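Local coordinates for inositol-1-monophosphatase (Nostoc sp., PDB 5ZHH), which hydrolyses inositol monophosphates to free inositol and inorganic phosphate, as a member of the inositol monophosphatase family, at the interface of chains A and B and the interface of chains A and C. Coordinates in Å, arbitrary orientation; residue numbers count along the deposited sequence, not the author numbering. Chains: chain A/B/C, Inositol-1-monophosphatase.

Contact 1: the interface of chains A and B. Residues chain A 10, 57, 60-61; chain B 5-6, 9-10.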
# COMPACT_ATOMS: atom_id res chain seq x y z
N ILE A 10 17.50 -15.05 6.98
CA ILE A 10 16.71 -15.51 8.11
C ILE A 10 16.26 -14.33 8.97
O ILE A 10 15.12 -14.30 9.46
CB ILE A 10 17.50 -16.54 8.94
CG1 ILE A 10 17.76 -17.79 8.10
CG2 ILE A 10 16.73 -16.91 10.20
CD1 ILE A 10 16.54 -18.32 7.43
N ILE A 57 12.24 -18.40 15.31
CA ILE A 57 12.86 -18.49 13.99
C ILE A 57 14.38 -18.54 14.11
O ILE A 57 15.03 -19.41 13.51
CB ILE A 57 12.39 -17.32 13.10
CG1 ILE A 57 10.89 -17.46 12.80
CG2 ILE A 57 13.22 -17.24 11.82
CD1 ILE A 57 10.28 -16.24 12.12
N ARG A 60 15.68 -21.83 15.65
CA ARG A 60 15.47 -23.00 14.80
C ARG A 60 16.48 -23.06 13.66
O ARG A 60 16.96 -24.15 13.31
CB ARG A 60 14.04 -23.02 14.25
CG ARG A 60 13.78 -24.10 13.20
CD ARG A 60 12.30 -24.30 12.93
NE ARG A 60 11.55 -23.05 12.97
CZ ARG A 60 11.47 -22.20 11.96
NH1 ARG A 60 12.09 -22.46 10.82
NH2 ARG A 60 10.76 -21.08 12.09
N HIS A 61 16.82 -21.91 13.07
CA HIS A 61 17.79 -21.90 11.99
C HIS A 61 19.22 -21.92 12.52
O HIS A 61 20.09 -22.55 11.90
CB HIS A 61 17.58 -20.69 11.09
CG HIS A 61 16.35 -20.79 10.24
ND1 HIS A 61 16.35 -21.38 9.00
CD2 HIS A 61 15.08 -20.36 10.44
CE1 HIS A 61 15.14 -21.32 8.47
NE2 HIS A 61 14.35 -20.70 9.33
N GLN B 5 8.67 -26.10 8.40
CA GLN B 5 8.70 -24.67 8.70
C GLN B 5 9.98 -24.03 8.20
O GLN B 5 9.97 -22.90 7.69
CB GLN B 5 8.53 -24.44 10.20
CG GLN B 5 8.46 -22.97 10.58
CD GLN B 5 7.16 -22.33 10.15
OE1 GLN B 5 6.08 -22.75 10.57
NE2 GLN B 5 7.25 -21.32 9.29
N THR B 6 11.11 -24.73 8.34
CA THR B 6 12.37 -24.22 7.80
C THR B 6 12.32 -24.12 6.28
O THR B 6 12.80 -23.15 5.70
CB THR B 6 13.53 -25.10 8.28
OG1 THR B 6 13.69 -24.95 9.69
CG2 THR B 6 14.83 -24.72 7.59
N ASP B 9 10.13 -21.09 5.49
CA ASP B 9 10.82 -19.83 5.72
C ASP B 9 11.66 -19.44 4.51
O ASP B 9 11.61 -18.29 4.05
CB ASP B 9 11.71 -19.92 6.96
CG ASP B 9 10.93 -19.98 8.26
OD1 ASP B 9 9.71 -19.70 8.24
OD2 ASP B 9 11.55 -20.26 9.32
N ILE B 10 12.42 -20.39 3.96
CA ILE B 10 13.35 -20.09 2.88
C ILE B 10 12.59 -19.84 1.58
O ILE B 10 12.95 -18.95 0.79
CB ILE B 10 14.36 -21.23 2.72
CG1 ILE B 10 15.20 -21.39 4.00
CG2 ILE B 10 15.26 -20.99 1.51
CD1 ILE B 10 15.78 -20.12 4.51
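A:Arg60 and A:His61, neighbours at the end of helix 44-61, converge on a single carboxylate oxygen of B:Asp9, a worked case of one acid serving several donors at a helix-helix junction. The guanidinium group comes end-on. Its NH1 lies 2.7 Å from B:Asp9 OD2 in a salt bridge, meeting the oxygen from above the carboxylate plane, whereas A:Arg60 NH2, 3.0 Å from B:Asp9 OD2, meets the syn lone pair of that oxygen. The imidazole NE2 of A:His61 takes the anti lone pair, at 2.8 Å from B:Asp9 OD2 and nearly straight, 168° at the hydrogen. The clustered donors would be expected to keep the acid ionised. A:Arg60 NH1 also donates to B:Thr6 OG1, which lies in the guanidinium plane, while the methylene CG of B:Gln5 lies over one guanidinium face, toward its rim, 3.4 Å from A:Arg60 CZ. A bend at chi3 (36°) turns the arginine tip toward these partners. In the second shell, B:Gln5 NE2 donates to B:Asp9 OD1, 3.1 Å away, and thus steadies the other oxygen. The A:His61 ring has A:Ile10 CD1 over the centre of one face, and its CE1 meets the B:Thr6 methyl CG2 at 3.5 Å. A:Ile10 and B:Ile10 touch through their CD1 methyls. Repeated by the two-fold symmetry, the patch joins helix 44-61 of one subunit to the N-terminal helix of the other, and may contribute to a tetrameric assembly.

Contact 2: the interface of chains A and C. Residues chain A 148, 153-155, 183, 204; chain C 93, 97.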
# COMPACT_ATOMS: atom_id res chain seq x y z
N THR A 148 24.96 15.85 2.38
CA THR A 148 25.04 17.08 3.16
C THR A 148 26.39 17.18 3.86
O THR A 148 26.82 16.25 4.56
CB THR A 148 23.92 17.11 4.20
OG1 THR A 148 22.67 16.85 3.55
CG2 THR A 148 23.87 18.47 4.88
N LYS A 153 23.15 23.22 7.06
CA LYS A 153 22.20 22.74 6.07
C LYS A 153 21.68 21.35 6.40
O LYS A 153 21.03 20.71 5.56
CB LYS A 153 22.82 22.75 4.67
CG LYS A 153 23.22 24.15 4.21
CD LYS A 153 24.06 24.10 2.94
CE LYS A 153 24.47 25.49 2.52
NZ LYS A 153 23.29 26.39 2.39
N SER A 154 21.96 20.86 7.60
CA SER A 154 21.67 19.49 7.98
C SER A 154 20.35 19.38 8.71
O SER A 154 19.85 20.34 9.30
CB SER A 154 22.79 18.93 8.86
OG SER A 154 24.02 18.85 8.16
N LEU A 155 19.77 18.19 8.65
CA LEU A 155 18.62 17.80 9.45
C LEU A 155 19.06 16.64 10.32
O LEU A 155 19.58 15.64 9.80
CB LEU A 155 17.43 17.40 8.57
CG LEU A 155 16.12 17.06 9.30
CD1 LEU A 155 15.56 18.27 10.03
CD2 LEU A 155 15.09 16.47 8.34
N GLN A 183 19.28 22.95 10.52
CA GLN A 183 17.95 23.24 10.03
C GLN A 183 16.87 22.66 10.95
O GLN A 183 15.75 22.95 10.79
CB GLN A 183 17.74 22.74 8.62
CG GLN A 183 18.60 23.42 7.61
CD GLN A 183 18.35 22.91 6.23
OE1 GLN A 183 17.79 21.88 6.04
NE2 GLN A 183 18.76 23.66 5.26
N ASP A 204 20.62 13.65 8.16
CA ASP A 204 22.05 13.64 7.93
C ASP A 204 22.84 13.09 9.10
O ASP A 204 24.01 12.74 8.93
CB ASP A 204 22.53 15.06 7.60
CG ASP A 204 21.75 15.67 6.45
OD1 ASP A 204 21.72 15.06 5.35
OD2 ASP A 204 21.15 16.74 6.65
N THR C 93 11.33 21.89 4.97
CA THR C 93 12.63 21.32 5.34
C THR C 93 12.60 19.80 5.24
O THR C 93 13.51 19.18 4.69
CB THR C 93 13.00 21.76 6.75
OG1 THR C 93 13.16 23.18 6.77
CG2 THR C 93 14.30 21.10 7.19
N HIS C 97 14.65 17.21 2.49
CA HIS C 97 15.45 16.09 2.94
C HIS C 97 14.79 14.75 2.68
O HIS C 97 15.36 13.71 3.03
CB HIS C 97 15.76 16.22 4.44
CG HIS C 97 16.74 17.30 4.75
ND1 HIS C 97 18.09 17.06 4.89
CD2 HIS C 97 16.57 18.63 4.98
CE1 HIS C 97 18.72 18.19 5.18
NE2 HIS C 97 17.82 19.16 5.23
O HOH W 1 19.08 14.59 4.71
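C:His97 reaches over from chain C to A:Gln183, A:Leu155 and A:Asp204. It ends helix 92-97, whose first turn, with C:Thr93, overlaps the end of the DPLDGTTN signature of the inositol monophosphatase family, which binds the catalytic metals. A direct hydrogen bond across runs from the imidazole NE2 of C:His97 to the side-chain carbonyl OE1 of A:Gln183, at 2.8 Å. This partner lies in the ring plane, but the amide stands almost perpendicular to the ring (89°), and the donor is tilted from the carbonyl plane. Beyond CG the A:Gln183 chain is extended (chi2 -179°), which carries OE1 out to the histidine. A water-mediated link serves the other ring nitrogen: water 1 is 2.7 Å from C:His97 ND1 and 2.8 Å from A:Asp204 OD1. Within chain A the same carboxylate is fixed by A:Thr148 OG1, the hydroxyl, 2.7 Å from A:Asp204 OD1, and by the backbone A:Leu155 N, 2.8 Å from A:Asp204 OD2. Replacing C:His97 with an alanine would probably leave A:Gln183 OE1 without this donor and break the water link to A:Asp204. At the ring edge, the backbone carbonyl A:Lys153 O comes in plane to 3.4 Å from C:His97 CE1, a close approach rather than a bond. Among the packing contacts, A:Leu155 CB sits over the centre of one imidazole face, 3.6 Å from the C:His97 centroid, as a CH-pi contact. More loosely, the C:Thr93 methyl CG2 meets A:Gln183 CB at 4.1 Å.

Contact 3: the interface of chains A and C. Residues chain A 160, 172, 175-176; chain C 160, 172, 175-176.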
# COMPACT_ATOMS: atom_id res chain seq x y z
N PHE A 160 15.86 10.97 23.99
CA PHE A 160 16.05 11.30 25.40
C PHE A 160 15.73 10.06 26.22
O PHE A 160 14.73 9.38 25.97
CB PHE A 160 15.17 12.50 25.78
CG PHE A 160 15.43 13.70 24.91
CD1 PHE A 160 16.47 14.58 25.20
CD2 PHE A 160 14.69 13.91 23.75
CE1 PHE A 160 16.73 15.66 24.38
CE2 PHE A 160 14.95 14.99 22.92
CZ PHE A 160 15.97 15.87 23.24
N TYR A 172 19.43 17.53 26.92
CA TYR A 172 18.70 18.74 26.55
C TYR A 172 19.64 19.81 26.01
O TYR A 172 19.31 20.49 25.03
CB TYR A 172 17.94 19.31 27.75
CG TYR A 172 16.84 18.43 28.28
CD1 TYR A 172 16.38 17.34 27.56
CD2 TYR A 172 16.26 18.71 29.51
CE1 TYR A 172 15.37 16.54 28.05
CE2 TYR A 172 15.25 17.92 30.01
CZ TYR A 172 14.81 16.83 29.27
OH TYR A 172 13.81 16.03 29.75
N PHE A 175 20.44 19.04 22.51
CA PHE A 175 19.30 19.29 21.63
C PHE A 175 19.16 20.77 21.31
O PHE A 175 18.96 21.16 20.16
CB PHE A 175 18.01 18.76 22.27
CG PHE A 175 16.78 19.06 21.48
CD1 PHE A 175 16.37 18.21 20.45
CD2 PHE A 175 16.01 20.19 21.76
CE1 PHE A 175 15.23 18.48 19.72
CE2 PHE A 175 14.86 20.46 21.02
CZ PHE A 175 14.48 19.60 20.00
N CYS A 176 19.29 21.63 22.34
CA CYS A 176 19.19 23.06 22.10
C CYS A 176 20.34 23.56 21.24
O CYS A 176 20.13 24.33 20.29
CB CYS A 176 19.15 23.82 23.43
SG CYS A 176 17.74 23.39 24.47
N PHE C 160 9.71 24.39 16.44
CA PHE C 160 10.60 25.51 16.73
C PHE C 160 10.65 26.42 15.52
O PHE C 160 10.73 25.95 14.38
CB PHE C 160 11.98 25.00 17.13
CG PHE C 160 11.94 24.03 18.28
CD1 PHE C 160 11.91 24.49 19.59
CD2 PHE C 160 11.86 22.66 18.04
CE1 PHE C 160 11.83 23.60 20.65
CE2 PHE C 160 11.79 21.76 19.10
CZ PHE C 160 11.77 22.23 20.41
N TYR C 172 12.60 26.42 23.67
CA TYR C 172 13.45 25.35 24.20
C TYR C 172 13.10 25.03 25.65
O TYR C 172 13.10 23.86 26.04
CB TYR C 172 14.92 25.73 24.12
CG TYR C 172 15.48 25.89 22.74
CD1 TYR C 172 14.75 25.49 21.62
CD2 TYR C 172 16.73 26.45 22.54
CE1 TYR C 172 15.26 25.65 20.35
CE2 TYR C 172 17.25 26.61 21.28
CZ TYR C 172 16.51 26.21 20.18
OH TYR C 172 17.02 26.36 18.92
N PHE C 175 10.12 22.91 25.76
CA PHE C 175 10.43 21.55 25.32
C PHE C 175 11.08 20.75 26.45
O PHE C 175 10.72 19.59 26.68
CB PHE C 175 11.34 21.58 24.09
CG PHE C 175 11.78 20.22 23.63
CD1 PHE C 175 10.98 19.47 22.76
CD2 PHE C 175 12.98 19.68 24.06
CE1 PHE C 175 11.38 18.22 22.33
CE2 PHE C 175 13.39 18.42 23.64
CZ PHE C 175 12.59 17.69 22.77
N CYS C 176 12.04 21.35 27.16
CA CYS C 176 12.69 20.64 28.26
C CYS C 176 11.72 20.37 29.40
O CYS C 176 11.68 19.26 29.94
CB CYS C 176 13.90 21.43 28.75
SG CYS C 176 15.19 21.67 27.51
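An aromatic, two-fold symmetric core in which A:Phe175 packs on C:Phe175 brings chains A and C together, and it is likely to help hold this pair of subunits in the assembly. It illustrates how one residue can meet its own copy across a symmetry axis. The two phenyl rings arrive from opposite directions and stack nearly parallel, 11° between planes and 4.2 Å between the ring centroids. They are offset, with CE2 of each ring placed toward the rim of the other's face, and A:Phe175 CE2 is 3.6 Å from C:Phe175 CE2. In both A:Phe175 and C:Phe175 chi1 is 176°, with CG opposite the backbone N, a setting that directs the ring off its helix toward the partner. At the edge of each stacked ring comes a phenyl of the other chain. A:Phe160 CE2 is 3.6 Å from C:Phe175 CZ, with planes 62° apart in an edge-to-face contact, and C:Phe160 repeats this on A:Phe175. Flanking the phenyls, the cysteine sulfurs lie against the tyrosine roots: C:Cys176 SG is 3.6 Å from A:Tyr172 CB, and A:Cys176 SG is 3.7 Å from C:Tyr172 CB. C:Cys176 CA lies above one face of the A:Tyr172 ring, offset toward the rim, as A:Cys176 CA does on C:Tyr172. A:Tyr172, A:Phe175 and A:Cys176 belong to the first turns of helix 172-181, which meets its own copy here, while A:Phe160 comes from the loop just beyond strand 156-158.

Contacts 2 and 3 belong to the same A-C interface, with their C-alpha centres about 18 Å apart, whereas contact 1 lies about 40 Å from contact 2 and 44 Å from contact 3, between A and B. On chain A, contact 3 uses helix 172-181, and A:Gln183 of contact 2 follows it closely; strand 156-158 likewise lies between A:Leu155 of contact 2 and A:Phe160 of contact 3. Chain C brings helix 92-97 to contact 2. On chain A, contact 1 draws instead on helices 3-25 and 44-61. Each chain therefore presents two separate two-fold surfaces, which together could build the four-chain assembly as a pair of dimers.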